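Orphan protein TM0875 (Thermotoga maritima, PDB 1O22) is of unknown function, an orphan protein with a fold that was new when its structure was solved. Local coordinates at residues E104-D109 and K115-K120; Y123-P128 and N138-E143. All coordinates share one frame; numbering follows the deposited sequence.

Interaction 1 (E104-D109 and K115-K120)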
ATOM      1  N   GLU A 104      13.755  -0.446   2.615  1.00 28.15           N
ATOM      2  CA  GLU A 104      13.114   0.875   2.654  1.00 28.20           C
ATOM      3  C   GLU A 104      13.219   1.462   4.075  1.00 24.71           C
ATOM      4  O   GLU A 104      13.157   0.737   5.077  1.00 23.05           O
ATOM      5  CB  GLU A 104      11.623   0.793   2.221  1.00 31.99           C
ATOM      6  CG  GLU A 104      11.378   0.119   0.863  1.00 40.84           C
ATOM      7  CD  GLU A 104       9.938   0.242   0.345  1.00 54.08           C
ATOM      8  OE1 GLU A 104       9.166   1.081   0.873  1.00 52.05           O
ATOM      9  OE2 GLU A 104       9.578  -0.498  -0.614  1.00 56.93           O
ATOM     10  N   ILE A 105      13.380   2.782   4.147  1.00 24.23           N
ATOM     11  CA  ILE A 105      13.315   3.544   5.403  1.00 21.33           C
ATOM     12  C   ILE A 105      12.345   4.698   5.163  1.00 21.55           C
ATOM     13  O   ILE A 105      12.431   5.367   4.141  1.00 22.91           O
ATOM     14  CB  ILE A 105      14.708   4.067   5.745  1.00 22.18           C
ATOM     15  CG1 ILE A 105      15.741   2.937   5.778  1.00 26.37           C
ATOM     16  CG2 ILE A 105      14.743   4.848   7.076  1.00 24.44           C
ATOM     17  CD1 ILE A 105      17.158   3.471   5.508  1.00 27.76           C
ATOM     18  N   ASP A 106      11.421   4.920   6.078  1.00 19.58           N
ATOM     19  CA  ASP A 106      10.471   6.023   5.995  1.00 23.15           C
ATOM     20  C   ASP A 106      10.520   6.791   7.274  1.00 22.27           C
ATOM     21  O   ASP A 106      10.442   6.193   8.343  1.00 22.67           O
ATOM     22  CB  ASP A 106       9.058   5.492   5.811  1.00 22.01           C
ATOM     23  CG  ASP A 106       8.779   5.147   4.370  1.00 36.82           C
ATOM     24  OD1 ASP A 106       8.509   6.088   3.596  1.00 45.79           O
ATOM     25  OD2 ASP A 106       8.843   3.980   3.922  1.00 40.32           O
ATOM     26  N   TYR A 107      10.640   8.106   7.165  1.00 21.36           N
ATOM     27  CA  TYR A 107      10.653   8.999   8.331  1.00 25.44           C
ATOM     28  C   TYR A 107       9.197   9.288   8.670  1.00 23.87           C
ATOM     29  O   TYR A 107       8.401   9.463   7.783  1.00 27.15           O
ATOM     30  CB  TYR A 107      11.401  10.297   7.988  1.00 28.22           C
ATOM     31  CG  TYR A 107      11.638  11.219   9.179  1.00 28.22           C
ATOM     32  CD1 TYR A 107      12.151  10.732  10.374  1.00 36.96           C
ATOM     33  CD2 TYR A 107      11.351  12.568   9.104  1.00 36.40           C
ATOM     34  CE1 TYR A 107      12.371  11.571  11.466  1.00 44.16           C
ATOM     35  CE2 TYR A 107      11.565  13.415  10.193  1.00 40.02           C
ATOM     36  CZ  TYR A 107      12.081  12.912  11.361  1.00 42.12           C
ATOM     37  OH  TYR A 107      12.295  13.741  12.443  1.00 46.50           O
ATOM     38  N   LEU A 108       8.811   9.220   9.933  1.00 20.86           N
ATOM     39  CA  LEU A 108       7.417   9.477  10.273  1.00 20.19           C
ATOM     40  C   LEU A 108       7.214  10.982  10.422  1.00 18.63           C
ATOM     41  O   LEU A 108       8.070  11.650  10.978  1.00 21.33           O
ATOM     42  CB  LEU A 108       7.037   8.754  11.577  1.00 23.83           C
ATOM     43  CG  LEU A 108       6.696   7.268  11.358  1.00 23.26           C
ATOM     44  CD1 LEU A 108       7.885   6.443  11.131  1.00 25.03           C
ATOM     45  CD2 LEU A 108       5.902   6.770  12.553  1.00 25.15           C
ATOM     46  N   ASP A 109       6.087  11.518   9.967  1.00 19.56           N
ATOM     47  CA  ASP A 109       5.724  12.888  10.321  1.00 22.00           C
ATOM     48  C   ASP A 109       5.272  13.006  11.794  1.00 21.93           C
ATOM     49  O   ASP A 109       4.836  12.034  12.387  1.00 19.58           O
ATOM     50  CB  ASP A 109       4.560  13.373   9.465  1.00 22.88           C
ATOM     51  CG  ASP A 109       4.921  13.588   8.012  1.00 34.65           C
ATOM     52  OD1 ASP A 109       6.119  13.749   7.671  1.00 40.69           O
ATOM     53  OD2 ASP A 109       4.025  13.648   7.138  1.00 40.15           O
ATOM     54  N   LYS A 115       2.866  10.360  15.859  1.00 16.48           N
ATOM     55  CA  LYS A 115       3.713  10.048  14.704  1.00 17.78           C
ATOM     56  C   LYS A 115       2.898   9.317  13.632  1.00 16.88           C
ATOM     57  O   LYS A 115       2.114   8.449  13.905  1.00 19.72           O
ATOM     58  CB  LYS A 115       4.907   9.202  15.107  1.00 16.59           C
ATOM     59  CG  LYS A 115       5.794   9.833  16.081  1.00 20.82           C
ATOM     60  CD  LYS A 115       6.335  11.211  15.646  1.00 26.09           C
ATOM     61  CE  LYS A 115       7.633  11.120  14.972  1.00 31.36           C
ATOM     62  NZ  LYS A 115       8.701  10.914  15.974  1.00 38.00           N
ATOM     63  N   ILE A 116       3.131   9.680  12.395  1.00 16.71           N
ATOM     64  CA  ILE A 116       2.269   9.282  11.292  1.00 18.72           C
ATOM     65  C   ILE A 116       3.153   8.757  10.170  1.00 16.16           C
ATOM     66  O   ILE A 116       4.068   9.451   9.703  1.00 17.31           O
ATOM     67  CB  ILE A 116       1.455  10.490  10.780  1.00 20.93           C
ATOM     68  CG1 ILE A 116       0.577  11.062  11.892  1.00 22.50           C
ATOM     69  CG2 ILE A 116       0.674  10.117   9.529  1.00 23.31           C
ATOM     70  CD1 ILE A 116       0.547  12.496  11.887  1.00 34.51           C
ATOM     71  N   LEU A 117       2.854   7.532   9.776  1.00 19.31           N
ATOM     72  CA  LEU A 117       3.440   6.850   8.638  1.00 22.17           C
ATOM     73  C   LEU A 117       2.398   6.816   7.522  1.00 23.48           C
ATOM     74  O   LEU A 117       1.280   6.357   7.718  1.00 25.24           O
ATOM     75  CB  LEU A 117       3.770   5.420   9.013  1.00 21.76           C
ATOM     76  CG  LEU A 117       4.544   4.568   8.010  1.00 27.69           C
ATOM     77  CD1 LEU A 117       5.894   5.195   7.595  1.00 31.10           C
ATOM     78  CD2 LEU A 117       4.753   3.207   8.659  1.00 32.79           C
ATOM     79  N   SER A 118       2.764   7.324   6.363  1.00 23.63           N
ATOM     80  CA  SER A 118       1.861   7.373   5.246  1.00 29.56           C
ATOM     81  C   SER A 118       2.372   6.553   4.077  1.00 31.25           C
ATOM     82  O   SER A 118       3.518   6.714   3.639  1.00 28.93           O
ATOM     83  CB  SER A 118       1.716   8.819   4.782  1.00 28.57           C
ATOM     84  OG  SER A 118       0.960   8.828   3.592  1.00 48.19           O
ATOM     85  N   GLU A 119       1.498   5.722   3.535  1.00 33.64           N
ATOM     86  CA  GLU A 119       1.743   5.078   2.260  1.00 36.22           C
ATOM     87  C   GLU A 119       0.508   5.249   1.374  1.00 32.08           C
ATOM     88  O   GLU A 119      -0.479   4.608   1.601  1.00 29.34           O
ATOM     89  CB  GLU A 119       2.129   3.597   2.485  1.00 39.16           C
ATOM     90  CG  GLU A 119       1.207   2.805   3.417  1.00 52.65           C
ATOM     91  CD  GLU A 119       1.701   2.706   4.865  1.00 65.52           C
ATOM     92  OE1 GLU A 119       0.939   3.115   5.806  1.00 61.25           O
ATOM     93  OE2 GLU A 119       2.841   2.205   5.055  1.00 62.16           O
ATOM     94  N   LYS A 120       0.591   6.109   0.352  1.00 34.80           N
ATOM     95  CA  LYS A 120      -0.549   6.540  -0.483  1.00 36.23           C
ATOM     96  C   LYS A 120      -1.805   6.920   0.319  1.00 34.08           C
ATOM     97  O   LYS A 120      -1.812   7.983   0.957  1.00 33.82           O
ATOM     98  CB  LYS A 120      -0.874   5.552  -1.627  1.00 38.31           C
ATOM     99  CG  LYS A 120      -1.136   4.122  -1.251  1.00 37.75           C
ATOM    100  CD  LYS A 120       0.113   3.273  -1.228  1.00 47.04           C
ATOM    101  CE  LYS A 120      -0.204   1.857  -0.749  0.65 45.95           C
ATOM    102  NZ  LYS A 120      -0.936   1.841   0.577  0.65 37.83           N
TER

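Interaction 2 (Y123-P128 and N138-E143)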
ATOM      1  N   TYR A 123      -2.723   5.014   6.269  1.00 19.41           N
ATOM      2  CA  TYR A 123      -2.014   5.769   7.290  1.00 20.94           C
ATOM      3  C   TYR A 123      -1.943   4.932   8.543  1.00 19.89           C
ATOM      4  O   TYR A 123      -2.858   4.219   8.828  1.00 17.40           O
ATOM      5  CB  TYR A 123      -2.728   7.085   7.590  1.00 20.08           C
ATOM      6  CG  TYR A 123      -2.670   8.069   6.455  1.00 20.39           C
ATOM      7  CD1 TYR A 123      -1.736   9.095   6.445  1.00 20.36           C
ATOM      8  CD2 TYR A 123      -3.566   7.993   5.408  1.00 22.55           C
ATOM      9  CE1 TYR A 123      -1.701  10.011   5.411  1.00 21.84           C
ATOM     10  CE2 TYR A 123      -3.539   8.898   4.372  1.00 21.21           C
ATOM     11  CZ  TYR A 123      -2.605   9.899   4.362  1.00 22.88           C
ATOM     12  OH  TYR A 123      -2.571  10.814   3.313  1.00 21.57           O
ATOM     13  N   LYS A 124      -0.836   5.045   9.265  1.00 19.41           N
ATOM     14  CA  LYS A 124      -0.668   4.401  10.571  1.00 20.50           C
ATOM     15  C   LYS A 124      -0.210   5.491  11.518  1.00 18.11           C
ATOM     16  O   LYS A 124       0.733   6.211  11.214  1.00 20.60           O
ATOM     17  CB  LYS A 124       0.409   3.322  10.490  1.00 21.23           C
ATOM     18  CG  LYS A 124       0.107   2.152   9.574  1.00 27.00           C
ATOM     19  CD  LYS A 124       1.342   1.290   9.427  1.00 40.24           C
ATOM     20  CE  LYS A 124       1.063  -0.052   8.782  1.00 49.78           C
ATOM     21  NZ  LYS A 124       2.370  -0.705   8.429  1.00 56.32           N
ATOM     22  N   ILE A 125      -0.914   5.657  12.627  1.00 17.42           N
ATOM     23  CA  ILE A 125      -0.515   6.604  13.619  1.00 21.12           C
ATOM     24  C   ILE A 125      -0.131   5.918  14.894  1.00 20.39           C
ATOM     25  O   ILE A 125      -0.644   4.860  15.227  1.00 18.37           O
ATOM     26  CB  ILE A 125      -1.609   7.668  13.840  1.00 22.97           C
ATOM     27  CG1 ILE A 125      -2.859   7.080  14.441  1.00 26.88           C
ATOM     28  CG2 ILE A 125      -1.921   8.402  12.474  1.00 25.34           C
ATOM     29  CD1 ILE A 125      -3.806   8.179  14.930  1.00 33.07           C
ATOM     30  N   TYR A 126       0.836   6.518  15.562  1.00 20.25           N
ATOM     31  CA  TYR A 126       1.438   5.979  16.771  1.00 18.94           C
ATOM     32  C   TYR A 126       1.366   7.062  17.788  1.00 18.66           C
ATOM     33  O   TYR A 126       1.756   8.207  17.515  1.00 17.50           O
ATOM     34  CB  TYR A 126       2.896   5.610  16.520  1.00 18.97           C
ATOM     35  CG  TYR A 126       3.026   4.607  15.436  1.00 22.46           C
ATOM     36  CD1 TYR A 126       3.013   3.247  15.715  1.00 27.36           C
ATOM     37  CD2 TYR A 126       3.149   5.017  14.104  1.00 21.01           C
ATOM     38  CE1 TYR A 126       3.105   2.319  14.677  1.00 26.15           C
ATOM     39  CE2 TYR A 126       3.250   4.141  13.115  1.00 28.78           C
ATOM     40  CZ  TYR A 126       3.236   2.781  13.390  1.00 25.87           C
ATOM     41  OH  TYR A 126       3.334   1.931  12.327  1.00 30.04           O
ATOM     42  N   VAL A 127       0.798   6.739  18.939  1.00 19.36           N
ATOM     43  CA  VAL A 127       0.660   7.707  19.993  1.00 18.34           C
ATOM     44  C   VAL A 127       1.113   7.092  21.315  1.00 17.60           C
ATOM     45  O   VAL A 127       0.923   5.902  21.567  1.00 17.01           O
ATOM     46  CB  VAL A 127      -0.777   8.207  20.124  1.00 20.03           C
ATOM     47  CG1 VAL A 127      -1.121   9.181  18.998  1.00 27.76           C
ATOM     48  CG2 VAL A 127      -1.774   7.033  20.153  1.00 23.44           C
ATOM     49  N   PRO A 128       1.698   7.904  22.172  1.00 19.69           N
ATOM     50  CA  PRO A 128       2.133   7.406  23.466  1.00 19.91           C
ATOM     51  C   PRO A 128       0.970   7.207  24.409  1.00 16.75           C
ATOM     52  O   PRO A 128       0.040   8.022  24.472  1.00 14.91           O
ATOM     53  CB  PRO A 128       3.076   8.505  23.985  1.00 23.02           C
ATOM     54  CG  PRO A 128       2.799   9.700  23.200  1.00 23.65           C
ATOM     55  CD  PRO A 128       1.970   9.337  22.001  1.00 22.42           C
ATOM     56  N   ASN A 138     -12.968   9.069  18.479  1.00 21.70           N
ATOM     57  CA  ASN A 138     -13.424  10.317  17.837  1.00 23.40           C
ATOM     58  C   ASN A 138     -12.402  11.412  17.922  1.00 20.48           C
ATOM     59  O   ASN A 138     -12.135  12.086  16.937  1.00 20.63           O
ATOM     60  CB  ASN A 138     -14.682  10.907  18.490  1.00 25.48           C
ATOM     61  CG  ASN A 138     -15.905  10.042  18.324  1.00 32.91           C
ATOM     62  OD1 ASN A 138     -15.808   8.859  17.968  1.00 30.90           O
ATOM     63  ND2 ASN A 138     -17.089  10.639  18.576  1.00 29.18           N
ATOM     64  N   GLU A 139     -11.840  11.601  19.110  1.00 20.29           N
ATOM     65  CA  GLU A 139     -10.854  12.638  19.353  1.00 21.36           C
ATOM     66  C   GLU A 139      -9.578  12.412  18.541  1.00 21.39           C
ATOM     67  O   GLU A 139      -9.066  13.344  17.935  1.00 20.22           O
ATOM     68  CB  GLU A 139     -10.482  12.697  20.826  1.00 21.01           C
ATOM     69  CG  GLU A 139     -11.567  13.228  21.744  1.00 33.79           C
ATOM     70  CD  GLU A 139     -11.124  13.158  23.197  1.00 29.85           C
ATOM     71  OE1 GLU A 139     -11.258  12.087  23.799  1.00 24.56           O
ATOM     72  OE2 GLU A 139     -10.609  14.165  23.719  1.00 44.46           O
ATOM     73  N   LEU A 140      -9.100  11.175  18.529  1.00 21.70           N
ATOM     74  CA  LEU A 140      -7.951  10.791  17.719  1.00 19.54           C
ATOM     75  C   LEU A 140      -8.175  10.992  16.229  1.00 18.51           C
ATOM     76  O   LEU A 140      -7.337  11.562  15.546  1.00 17.59           O
ATOM     77  CB  LEU A 140      -7.530   9.328  17.961  1.00 16.90           C
ATOM     78  CG  LEU A 140      -6.526   8.993  19.060  0.50 24.86           C
ATOM     79  CD1 LEU A 140      -5.131   9.210  18.534  0.50 22.65           C
ATOM     80  CD2 LEU A 140      -6.792   9.816  20.325  0.50 26.05           C
ATOM     81  N   VAL A 141      -9.259  10.451  15.724  1.00 21.61           N
ATOM     82  CA  VAL A 141      -9.597  10.597  14.308  1.00 19.18           C
ATOM     83  C   VAL A 141      -9.719  12.075  13.934  1.00 20.30           C
ATOM     84  O   VAL A 141      -9.220  12.474  12.882  1.00 18.06           O
ATOM     85  CB  VAL A 141     -10.853   9.813  13.906  1.00 18.93           C
ATOM     86  CG1 VAL A 141     -11.261  10.127  12.457  1.00 19.13           C
ATOM     87  CG2 VAL A 141     -10.585   8.289  14.023  1.00 21.09           C
ATOM     88  N   GLU A 142     -10.339  12.888  14.782  1.00 21.14           N
ATOM     89  CA  GLU A 142     -10.502  14.290  14.432  1.00 22.56           C
ATOM     90  C   GLU A 142      -9.157  15.003  14.345  1.00 21.71           C
ATOM     91  O   GLU A 142      -8.955  15.840  13.446  1.00 19.83           O
ATOM     92  CB  GLU A 142     -11.417  15.066  15.372  0.65 21.57           C
ATOM     93  CG  GLU A 142     -11.512  16.556  14.957  0.65 29.78           C
ATOM     94  CD  GLU A 142     -12.127  16.785  13.562  0.65 39.71           C
ATOM     95  OE1 GLU A 142     -11.382  16.964  12.530  0.65 34.84           O
ATOM     96  OE2 GLU A 142     -13.383  16.791  13.494  0.65 43.60           O
ATOM     97  N   GLU A 143      -8.236  14.677  15.256  1.00 20.61           N
ATOM     98  CA  GLU A 143      -6.871  15.233  15.164  1.00 21.89           C
ATOM     99  C   GLU A 143      -6.187  14.757  13.893  1.00 19.81           C
ATOM    100  O   GLU A 143      -5.505  15.525  13.241  1.00 18.11           O
ATOM    101  CB  GLU A 143      -5.996  14.836  16.348  1.00 23.18           C
ATOM    102  CG  GLU A 143      -6.036  15.809  17.497  1.00 43.57           C
ATOM    103  CD  GLU A 143      -5.134  17.021  17.278  1.00 58.24           C
ATOM    104  OE1 GLU A 143      -3.880  16.912  17.465  1.00 58.07           O
ATOM    105  OE2 GLU A 143      -5.694  18.092  16.941  1.00 63.84           O
TER

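Interaction 1 (E104-D109 and K115-K120)
The peptide units of Asp109 and Ile116 meet edge-on through their N-H and C=O groups, with the side chains of Leu108 and Leu117 on one side and the CB atoms of Asp109 and Ile116 on the other. Asp109 N gives its hydrogen to Ile116 O at 2.9 Å, lying in the plane of that carbonyl, although the angle at the hydrogen is only 135°. The return bond, Ile116 N to Asp109 O, is equally long at 2.9 Å, but its donor is tilted 21° from the carbonyl plane. Asp109 O also receives the CA-H of Lys115, with CA 3.3 Å from it, and the bent Lys115 chain brings CD beside the same oxygen. Leu108 CB lies 3.6 Å from Ile116 O, close to the bond made by Asp109 N. One branch of Leu108, CD2, meets Lys115 CB at 3.7 Å, the side chains crossing at about a right angle, while the branch point CG sits 4.2 Å from Leu117 CB; Leu108 also packs on Tyr126 of strand 122-128. In its place an alanine would probably leave Lys115 CB and Leu117 CB without their apolar neighbour and uncover part of Tyr126. With CG anti to the backbone N (chi1 -173°), Leu117 sends CD1 to within 3.6 Å of Asp106 CB. On the opposite face Ile116 packs on Tyr123 and Ile125, while Asp109 OD2 is hydrogen-bonded to Tyr147 OH. Farther back, Glu104, Asp106 and Leu108 bond through their backbones to Lys78, Ala76 and Ser74. Asp109 and Ile116 form an antiparallel hydrogen-bonded pair near the turn end of a beta hairpin, made by the consecutive strands 100-111 and 114-119, the first broken along its length and peeling away toward strand 75-81.

Interaction 2 (Y123-P128 and N138-E143)
The backbones of Val127 and Leu140 keep helix-to-sheet spacing, their CA atoms 9.4 Å apart and the nearest pair across the two segments, and no hydrogen bond joins strand to helix. This is the first half of a beta-alpha-beta crossover: strand 122-128 leads into helix 137-152, which lies on a face of the mixed sheet before the chain returns in strand 159-165, parallel to the first but separated from it by strands 56-66 and 19-25. Ile125 and Val127, two residues apart on the strand, both point toward the helix, whereas Tyr126 between them turns to the other face and packs on Leu80 of the second subunit. Leu140 answers from the helix with its CD1 methyl; it is modelled in two conformers, so the exact position of CD1, and the distances from it, are less certain. Ile125 holds CG1 between its backbone N and carbonyl carbon (chi1 66°), and the extended chain beyond carries CD1 out to the leucine, the two side chains crossing obliquely. Val127 approaches tip to tip instead, presenting CG1. All three side chains are buried, and only methyl carbons meet. Met114 of the adjacent strand touches both Val127 and Leu140 to widen the contact, and Ile125 is backed by Leu61 and Ile63 of strand 56-66. Phe144, one turn on from Leu140, meets the ring of Tyr123 edge to face; Val141, next to Leu140 in sequence but pointing away from strand 122-128, packs on Phe161 and Val163. Leu140 CD1 lies about 4.0 Å from Ile125 CD1 and the same 4.0 Å from Val127 CG1, and those two strand methyl carbons are themselves 5.0 Å apart.

Strands 114-119 and 122-128 are consecutive in the chain and adjacent in the sheet, so interaction 1 and interaction 2 share a border. There Lys115 O and Tyr126 N, 2.8 Å apart, probably hydrogen-bond, as do Leu117 N and Lys124 O at 2.9 Å. Interaction 1 runs within the sheet; it combines backbone hydrogen bonds with apolar cover and is partly buried, with Asp109 exposed. Interaction 2 stands across the sheet face, is wholly buried and relies on methyl groups alone. Both segment pairs also reach the second subunit, and through the same salt bridge: Glu104 OE2 of one copy with Lys124 NZ of the other.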